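Local coordinates for exotoxin 5 (Staphylococcus aureus subsp. aureus COL, PDB 3R2I), which is of unknown function, a superantigen-like exotoxin that probably acts outside the cell and may interfere with host immune defences, at residues I60-L63 and H64-Y67. Residues are numbered along the deposited sequence; the frame is centred on the assembly and turned at random.
Sequences INML and HQYY
Tyr67 N donates to Leu63 O over 2.9 Å and Tyr66 N to Met62 O over 2.8 Å, while His64 N and Gln65 N reach back to the carbonyls of Ile60 and Asn61; all four bonds are fairly straight. These are the i to i+4 bonds of an alpha helix. Met62 O takes a second donor: the Gln65 side chain, bent at chi2, folds back over the helix and brings NE2 to 3.1 Å from that oxygen. This bond is weak, with an N-H...O angle of only 129°. Residues 60-67 belong to helix 57-68, the N-terminal helix of the model, which lies against helix 182-197 of the beta-grasp domain, where His64 and Tyr67 touch Ile194. Leu63, which touches Tyr200, runs beside Tyr67, CD2 of Leu63 meeting CE2 of Tyr67 at 4.0 Å; Leu63 O lies at the ring's edge, near its plane. CD2 of Tyr66 stands 3.6 Å above the centre of one face of the Tyr67 ring. The buried phenols diverge to separate partners, Tyr67 OH bonding to Asp186 and the Leu227 amide, Tyr66 OH to Glu125. Looser is the approach of Met62 SD to Tyr66 CB, at 4.4 Å.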
loop_
_atom_site.group_PDB
_atom_site.type_symbol
_atom_site.label_atom_id
_atom_site.label_comp_id
_atom_site.label_asym_id
_atom_site.label_seq_id
_atom_site.Cartn_x
_atom_site.Cartn_y
_atom_site.Cartn_z
ATOM N N ILE A 60 10.772 -5.412 14.348
ATOM C CA ILE A 60 10.331 -6.497 13.449
ATOM C C ILE A 60 8.942 -7.077 13.857
ATOM O O ILE A 60 8.137 -7.401 12.982
ATOM C CB ILE A 60 11.419 -7.600 13.319
ATOM C CG1 ILE A 60 12.615 -7.047 12.512
ATOM C CG2 ILE A 60 10.841 -8.845 12.648
ATOM C CD1 ILE A 60 13.868 -7.973 12.454
ATOM N N ASN A 61 8.669 -7.185 15.166
ATOM C CA ASN A 61 7.364 -7.619 15.647
ATOM C C ASN A 61 6.344 -6.570 15.206
ATOM O O ASN A 61 5.189 -6.881 14.911
ATOM C CB ASN A 61 7.294 -7.700 17.179
ATOM C CG ASN A 61 8.096 -8.842 17.758
ATOM O OD1 ASN A 61 8.621 -9.698 17.037
ATOM N ND2 ASN A 61 8.169 -8.885 19.099
ATOM N N MET A 62 6.759 -5.313 15.244
ATOM C CA MET A 62 5.902 -4.209 14.818
ATOM C C MET A 62 5.575 -4.329 13.325
ATOM O O MET A 62 4.431 -4.216 12.906
ATOM C CB MET A 62 6.605 -2.883 15.116
ATOM C CG MET A 62 5.832 -1.616 14.684
ATOM S SD MET A 62 5.877 -1.195 12.910
ATOM C CE MET A 62 7.663 -0.949 12.719
ATOM N N LEU A 63 6.597 -4.536 12.515
ATOM C CA LEU A 63 6.407 -4.719 11.075
ATOM C C LEU A 63 5.445 -5.874 10.791
ATOM O O LEU A 63 4.535 -5.730 10.013
ATOM C CB LEU A 63 7.740 -4.953 10.379
ATOM C CG LEU A 63 8.650 -3.716 10.324
ATOM C CD1 LEU A 63 10.057 -4.057 9.836
ATOM C CD2 LEU A 63 8.005 -2.603 9.464
ATOM N N HIS A 64 5.647 -6.997 11.463
ATOM C CA HIS A 64 4.816 -8.162 11.291
ATOM C C HIS A 64 3.379 -7.849 11.664
ATOM O O HIS A 64 2.463 -8.244 10.972
ATOM C CB HIS A 64 5.302 -9.285 12.188
ATOM C CG HIS A 64 4.519 -10.540 12.014
ATOM N ND1 HIS A 64 3.411 -10.836 12.778
ATOM C CD2 HIS A 64 4.646 -11.547 11.118
ATOM C CE1 HIS A 64 2.890 -11.973 12.359
ATOM N NE2 HIS A 64 3.632 -12.435 11.367
ATOM N N GLN A 65 3.173 -7.172 12.781
ATOM C CA GLN A 65 1.815 -6.826 13.168
ATOM C C GLN A 65 1.221 -5.872 12.165
ATOM O O GLN A 65 0.120 -6.059 11.701
ATOM C CB GLN A 65 1.779 -6.259 14.598
ATOM C CG GLN A 65 0.533 -5.424 14.975
ATOM C CD GLN A 65 0.653 -3.894 14.677
ATOM O OE1 GLN A 65 -0.364 -3.185 14.662
ATOM N NE2 GLN A 65 1.901 -3.382 14.487
ATOM N N TYR A 66 1.974 -4.870 11.767
ATOM C CA TYR A 66 1.420 -3.877 10.847
ATOM C C TYR A 66 1.018 -4.424 9.469
ATOM O O TYR A 66 -0.126 -4.267 9.000
ATOM C CB TYR A 66 2.414 -2.765 10.695
ATOM C CG TYR A 66 1.908 -1.650 9.859
ATOM C CD1 TYR A 66 1.097 -0.671 10.398
ATOM C CD2 TYR A 66 2.236 -1.575 8.518
ATOM C CE1 TYR A 66 0.610 0.317 9.620
ATOM C CE2 TYR A 66 1.786 -0.567 7.755
ATOM C CZ TYR A 66 0.980 0.374 8.287
ATOM O OH TYR A 66 0.567 1.410 7.468
ATOM N N TYR A 67 1.958 -5.131 8.863
ATOM C CA TYR A 67 1.762 -5.702 7.557
ATOM C C TYR A 67 0.895 -6.977 7.482
ATOM O O TYR A 67 0.675 -7.481 6.376
ATOM C CB TYR A 67 3.111 -5.872 6.883
ATOM C CG TYR A 67 3.653 -4.556 6.411
ATOM C CD1 TYR A 67 3.089 -3.923 5.308
ATOM C CD2 TYR A 67 4.729 -3.941 7.039
ATOM C CE1 TYR A 67 3.572 -2.723 4.850
ATOM C CE2 TYR A 67 5.210 -2.709 6.578
ATOM C CZ TYR A 67 4.639 -2.128 5.492
ATOM O OH TYR A 67 5.149 -0.958 4.999
#